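Local atomic coordinates of tyrosine recombinase XerH (Helicobacter pylori, PDB entry 5JK0), a protein that cuts and rejoins recombining DNA molecules as a site-specific tyrosine recombinase and takes part in chromosome segregation. Residues K3-L6 with E7-K10; Q51-S54 with S55-E59; H84-F87 with S88-L92. All blocks are in the same frame, centred on the assembly; numbering follows the deposited sequence.

Interaction 1: K3-L6 with E7-K10; sequences KHPL and EELK
In the N-terminal lead-in to helix 12-30, the side chain of Glu-8 folds back over the ring of Pro-5 where the chain turns. The carboxylate does most of the touching: Glu-8 OE1 sits 3.4 Å from Pro-5 CD, and Glu-8 CG lies 3.9 Å from Pro-5 CB, so the glutamate chain passes slantwise across one side of the ring. With CG anti to its own carbonyl carbon (chi1 -69°) and the chain extended beyond, Glu-8 carries its carboxylate back as far as His-4, whose CB is 4.0 Å from Glu-8 OE2. The rest of the His-4 side chain heads off to pack on Trp-19 and Arg-22 of helix 12-30.

A water bridges the turn, donating to Pro-5 O at 2.9 Å and to Glu-8 OE2 at 2.8 Å. The same OE2 also forms a salt bridge with Arg-22, so a water and an arginine both hold it. Residues 3-10 lead into helix 12-30, with 7-10 inside the SAM-like integrase family region, and the Glu-8 carboxylate ties them to that helix; Leu-6 O adds a second tie by accepting from Trp-19 NE1.

Leu-6 and Glu-7 leave the chain in the same direction as neighbours, their CG atoms 4.0 Å apart. Leu-6 is buried and reaches Ile-140 of helix 123-143. Beside it, the extended Glu-7 chain delivers OE1 to Ser-101 OG and Leu-102 N, two bonds that fix the carboxylate against the loop ahead of helix 107-117.

Interaction 2: Q51-S54 with S55-E59; sequences QACS and SSQLE
Gln-57 reaches back across the first turn of its helix to Ser-54, and Ser-54 reaches forward to Gln-57: the two form a capping box at the N-terminus of helix 55-68, in the core-binding region, with Ser-54 as N-cap. Each side chain is directed at the other's backbone N-H. Ser-54 OG accepts from Gln-57 N at 3.3 Å, and Gln-57 OE1 accepts from Ser-54 N, also at 3.3 Å; both bonds are weak, though fairly straight. The serine hydroxyl is placed by a chi1 of 66°, which sets OG between its own backbone N and carbonyl carbon and lets it face the helix end. The glutamine chain runs extended beyond CG alongside that hydroxyl, its CG only 3.2 Å from Ser-54 OG, before the amide oxygen arrives at the N-H of Ser-54.

The same oxygen rests against Cys-53, with Gln-57 OE1 3.3 Å from Cys-53 CA, so the amide end covers the residue just before the cap. Cys-53 points toward the helix and sets its CB 3.7 Å from Leu-58 CD2. This small apolar contact beside the polar box resembles a hydrophobic staple, which pairs the residue before the N-cap with the one four positions into the helix. Leu-58 is buried and continues inward to Leu-17 on helix 12-30 and Leu-81 on helix 74-93.

The first full helical bond runs from Leu-58 N to Ser-54 O at 2.9 Å, and the methine carbon Leu-58 CG lies 3.4 Å from that same carbonyl oxygen.

Interaction 3: H84-F87 with S88-L92; sequences HEYF and SKARL
Ala-90 CB sits over one face of the Tyr-86 ring, 3.8 Å from its centroid and displaced toward the rim, in a CH-pi contact. One residue on, Arg-91 CB covers a face of the Phe-87 ring in the same way, at 4.1 Å from the centroid. Both rings have CG anti to the backbone N (chi1 164° for Tyr-86), which swings them along helix 74-93 toward the residues four positions later. The arginine chain then crosses the phenyl ring at a slant, its CD 3.8 Å from Phe-87 CE2, and ends with guanidinium and ring planes 32° apart. Leu-92 CD2 lies over the centre of a guanidinium face.

The backbone of the Tyr-86/Ala-90 pair is held as well: Tyr-86 O accepts from two amides, Ala-90 N at 2.8 Å, nearly in line with the C=O, and Lys-89 N at 3.2 Å from above the carbonyl plane. Phe-113 of helix 107-117 meets the Tyr-86 ring, while Phe-43 of the third subunit packs on Tyr-86 and Ala-90 and makes a cation-pi contact with Lys-89.

The arginine works in two ways: its aliphatic part packs on the Phe-87 ring, while at its charged end NH1 bonds to Phe-99 O and Asn-100 OD1, which together fix the rotation of the guanidinium.

Interactions 1, 2 and 3 come one after another along the chain and lie on the same side of its centre, with centres 16 to 19 Å apart. Interaction 1 precedes helix 12-30, interaction 2 starts helix 55-68, and interaction 3 occupies the later part of helix 74-93. Only 2 and 3 touch, where Ser-55 CB packs 3.9 Å from His-84 ND1 between those two consecutive helices. Helix 12-30 is common ground, since all three contacts send side chains to it. Interactions 2 and 3 lie in the core-binding region; interaction 2 comes within about 4 Å of the DNA at its nearest atom. Lys-3 of segment 3-6 packs on the second subunit and interaction 3 on the third.

Interaction 1: K3-L6 with E7-K10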
# COMPACT_ATOMS: atom_id res chain seq x y z
N LYS D 3 -27.36 -26.90 -12.70
CA LYS D 3 -27.70 -25.87 -11.74
C LYS D 3 -28.91 -26.28 -10.90
O LYS D 3 -29.75 -27.05 -11.36
CB LYS D 3 -27.97 -24.54 -12.44
CG LYS D 3 -26.76 -23.94 -13.15
CD LYS D 3 -27.01 -22.50 -13.57
CE LYS D 3 -25.79 -21.90 -14.24
NZ LYS D 3 -25.96 -20.45 -14.52
N HIS D 4 -28.98 -25.76 -9.68
CA HIS D 4 -30.08 -26.08 -8.78
C HIS D 4 -30.72 -24.79 -8.27
O HIS D 4 -30.09 -23.74 -8.29
CB HIS D 4 -29.58 -26.92 -7.60
CG HIS D 4 -28.78 -28.12 -8.00
ND1 HIS D 4 -29.35 -29.34 -8.27
CD2 HIS D 4 -27.45 -28.28 -8.17
CE1 HIS D 4 -28.41 -30.20 -8.59
NE2 HIS D 4 -27.24 -29.59 -8.54
N PRO D 5 -31.98 -24.87 -7.83
CA PRO D 5 -32.58 -23.70 -7.17
C PRO D 5 -31.82 -23.35 -5.89
O PRO D 5 -31.20 -24.23 -5.30
CB PRO D 5 -34.01 -24.17 -6.86
CG PRO D 5 -34.27 -25.26 -7.84
CD PRO D 5 -32.96 -25.95 -8.04
N LEU D 6 -31.87 -22.09 -5.48
CA LEU D 6 -31.16 -21.65 -4.29
C LEU D 6 -31.67 -22.36 -3.04
O LEU D 6 -30.88 -22.90 -2.26
CB LEU D 6 -31.29 -20.14 -4.11
CG LEU D 6 -30.55 -19.56 -2.90
CD1 LEU D 6 -29.04 -19.66 -3.10
CD2 LEU D 6 -30.96 -18.12 -2.64
N GLU D 7 -32.98 -22.38 -2.87
CA GLU D 7 -33.60 -22.96 -1.69
C GLU D 7 -34.56 -24.09 -2.07
O GLU D 7 -35.66 -23.84 -2.56
CB GLU D 7 -34.34 -21.88 -0.89
CG GLU D 7 -33.45 -20.72 -0.47
CD GLU D 7 -34.23 -19.59 0.18
OE1 GLU D 7 -34.11 -19.42 1.41
OE2 GLU D 7 -34.95 -18.88 -0.55
N GLU D 8 -34.13 -25.32 -1.84
CA GLU D 8 -34.93 -26.49 -2.18
C GLU D 8 -35.55 -27.14 -0.94
O GLU D 8 -36.49 -27.93 -1.05
CB GLU D 8 -34.08 -27.52 -2.93
CG GLU D 8 -33.67 -27.09 -4.33
CD GLU D 8 -32.82 -28.14 -5.03
OE1 GLU D 8 -33.26 -28.66 -6.07
OE2 GLU D 8 -31.71 -28.42 -4.54
N LEU D 9 -35.02 -26.80 0.23
CA LEU D 9 -35.50 -27.38 1.48
C LEU D 9 -36.17 -26.34 2.37
O LEU D 9 -36.06 -25.14 2.12
CB LEU D 9 -34.34 -28.04 2.23
CG LEU D 9 -33.51 -29.06 1.45
CD1 LEU D 9 -32.34 -29.55 2.29
CD2 LEU D 9 -34.38 -30.22 1.00
N LYS D 10 -36.87 -26.80 3.40
CA LYS D 10 -37.51 -25.91 4.35
C LYS D 10 -36.52 -25.44 5.40
O LYS D 10 -36.68 -24.37 6.00
CB LYS D 10 -38.70 -26.60 5.02
O HOH W 1 -30.38 -26.18 -3.39

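Interaction 2: Q51-S54 with S55-E59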
# COMPACT_ATOMS: atom_id res chain seq x y z
N GLN D 51 -24.23 -37.08 -3.09
CA GLN D 51 -25.47 -37.07 -2.33
C GLN D 51 -25.38 -36.08 -1.17
O GLN D 51 -24.30 -35.58 -0.85
CB GLN D 51 -25.79 -38.48 -1.81
N ALA D 52 -26.52 -35.80 -0.55
CA ALA D 52 -26.57 -34.89 0.59
C ALA D 52 -25.87 -35.51 1.80
O ALA D 52 -26.18 -36.63 2.19
CB ALA D 52 -28.00 -34.53 0.92
N CYS D 53 -24.94 -34.77 2.38
CA CYS D 53 -24.19 -35.26 3.54
C CYS D 53 -24.37 -34.34 4.74
O CYS D 53 -24.64 -33.15 4.60
CB CYS D 53 -22.71 -35.38 3.20
SG CYS D 53 -22.34 -36.36 1.73
N SER D 54 -24.22 -34.91 5.94
CA SER D 54 -24.24 -34.12 7.16
C SER D 54 -22.88 -33.46 7.34
O SER D 54 -21.94 -33.74 6.58
CB SER D 54 -24.58 -34.99 8.37
OG SER D 54 -23.56 -35.94 8.63
N SER D 55 -22.77 -32.59 8.33
CA SER D 55 -21.52 -31.89 8.60
C SER D 55 -20.42 -32.88 8.99
O SER D 55 -19.27 -32.74 8.58
CB SER D 55 -21.70 -30.85 9.71
OG SER D 55 -20.48 -30.19 9.98
N SER D 56 -20.79 -33.88 9.78
CA SER D 56 -19.85 -34.91 10.21
C SER D 56 -19.37 -35.74 9.03
O SER D 56 -18.21 -36.14 8.97
CB SER D 56 -20.50 -35.81 11.26
OG SER D 56 -19.63 -36.87 11.63
N GLN D 57 -20.27 -36.00 8.08
CA GLN D 57 -19.93 -36.78 6.90
C GLN D 57 -19.02 -36.00 5.95
O GLN D 57 -18.10 -36.56 5.37
CB GLN D 57 -21.20 -37.23 6.18
CG GLN D 57 -22.03 -38.22 6.97
CD GLN D 57 -23.34 -38.58 6.29
OE1 GLN D 57 -23.63 -38.10 5.19
NE2 GLN D 57 -24.13 -39.43 6.93
N LEU D 58 -19.30 -34.71 5.79
CA LEU D 58 -18.47 -33.86 4.94
C LEU D 58 -17.05 -33.75 5.48
O LEU D 58 -16.08 -33.70 4.72
CB LEU D 58 -19.08 -32.46 4.81
CG LEU D 58 -20.33 -32.33 3.94
CD1 LEU D 58 -20.77 -30.88 3.85
CD2 LEU D 58 -20.08 -32.90 2.55
N GLU D 59 -16.94 -33.71 6.80
CA GLU D 59 -15.64 -33.62 7.46
C GLU D 59 -14.80 -34.87 7.20
O GLU D 59 -13.62 -34.79 6.90
CB GLU D 59 -15.81 -33.40 8.96
CG GLU D 59 -14.51 -33.35 9.73
CD GLU D 59 -14.73 -33.14 11.22
OE1 GLU D 59 -15.88 -32.82 11.61
OE2 GLU D 59 -13.76 -33.29 11.99

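Interaction 3: H84-F87 with S88-L92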
# COMPACT_ATOMS: atom_id res chain seq x y z
N HIS D 84 -20.87 -23.26 8.77
CA HIS D 84 -22.13 -23.97 8.91
C HIS D 84 -22.50 -24.11 10.38
O HIS D 84 -23.65 -23.90 10.77
CB HIS D 84 -22.06 -25.35 8.26
CG HIS D 84 -23.18 -26.25 8.65
ND1 HIS D 84 -23.07 -27.20 9.65
CD2 HIS D 84 -24.45 -26.35 8.18
CE1 HIS D 84 -24.22 -27.84 9.78
NE2 HIS D 84 -25.07 -27.34 8.90
N GLU D 85 -21.51 -24.47 11.20
CA GLU D 85 -21.69 -24.57 12.64
C GLU D 85 -22.13 -23.23 13.22
O GLU D 85 -23.01 -23.17 14.08
CB GLU D 85 -20.40 -25.03 13.31
CG GLU D 85 -20.43 -25.01 14.83
CD GLU D 85 -19.08 -25.33 15.44
OE1 GLU D 85 -18.82 -26.52 15.71
OE2 GLU D 85 -18.28 -24.39 15.65
N TYR D 86 -21.51 -22.15 12.74
CA TYR D 86 -21.86 -20.80 13.15
C TYR D 86 -23.30 -20.47 12.76
O TYR D 86 -24.09 -20.05 13.60
CB TYR D 86 -20.90 -19.79 12.52
CG TYR D 86 -21.39 -18.35 12.56
CD1 TYR D 86 -21.25 -17.58 13.71
CD2 TYR D 86 -21.97 -17.77 11.44
CE1 TYR D 86 -21.69 -16.27 13.75
CE2 TYR D 86 -22.42 -16.46 11.47
CZ TYR D 86 -22.27 -15.72 12.63
OH TYR D 86 -22.72 -14.41 12.66
N PHE D 87 -23.62 -20.66 11.49
CA PHE D 87 -24.93 -20.27 10.95
C PHE D 87 -26.08 -21.03 11.61
O PHE D 87 -27.17 -20.48 11.78
CB PHE D 87 -24.96 -20.49 9.43
CG PHE D 87 -26.26 -20.08 8.79
CD1 PHE D 87 -26.53 -18.75 8.53
CD2 PHE D 87 -27.20 -21.03 8.45
CE1 PHE D 87 -27.72 -18.37 7.95
CE2 PHE D 87 -28.40 -20.66 7.86
CZ PHE D 87 -28.66 -19.33 7.61
N SER D 88 -25.85 -22.29 11.96
CA SER D 88 -26.90 -23.12 12.54
C SER D 88 -27.37 -22.60 13.90
O SER D 88 -28.54 -22.77 14.26
CB SER D 88 -26.42 -24.57 12.67
OG SER D 88 -25.31 -24.66 13.54
N LYS D 89 -26.47 -21.97 14.64
CA LYS D 89 -26.81 -21.46 15.96
C LYS D 89 -27.02 -19.94 15.96
O LYS D 89 -27.73 -19.41 16.81
CB LYS D 89 -25.73 -21.83 16.97
CG LYS D 89 -24.34 -21.31 16.63
CD LYS D 89 -23.32 -21.73 17.68
CE LYS D 89 -21.93 -21.21 17.36
NZ LYS D 89 -20.94 -21.59 18.39
N ALA D 90 -26.42 -19.25 15.00
CA ALA D 90 -26.49 -17.80 14.94
C ALA D 90 -27.77 -17.31 14.26
O ALA D 90 -28.26 -16.22 14.56
CB ALA D 90 -25.27 -17.23 14.24
N ARG D 91 -28.30 -18.10 13.34
CA ARG D 91 -29.48 -17.70 12.58
C ARG D 91 -30.72 -17.59 13.48
O ARG D 91 -31.71 -16.98 13.10
CB ARG D 91 -29.76 -18.68 11.44
CG ARG D 91 -30.49 -19.95 11.88
CD ARG D 91 -30.94 -20.77 10.68
NE ARG D 91 -31.84 -21.86 11.07
CZ ARG D 91 -33.15 -21.74 11.17
NH1 ARG D 91 -33.74 -20.58 10.90
NH2 ARG D 91 -33.89 -22.78 11.53
N LEU D 92 -30.64 -18.18 14.67
CA LEU D 92 -31.78 -18.22 15.58
C LEU D 92 -31.73 -17.13 16.64
O LEU D 92 -32.76 -16.73 17.17
CB LEU D 92 -31.87 -19.59 16.25
CG LEU D 92 -32.10 -20.80 15.35
CD1 LEU D 92 -32.11 -22.08 16.17
CD2 LEU D 92 -33.39 -20.65 14.57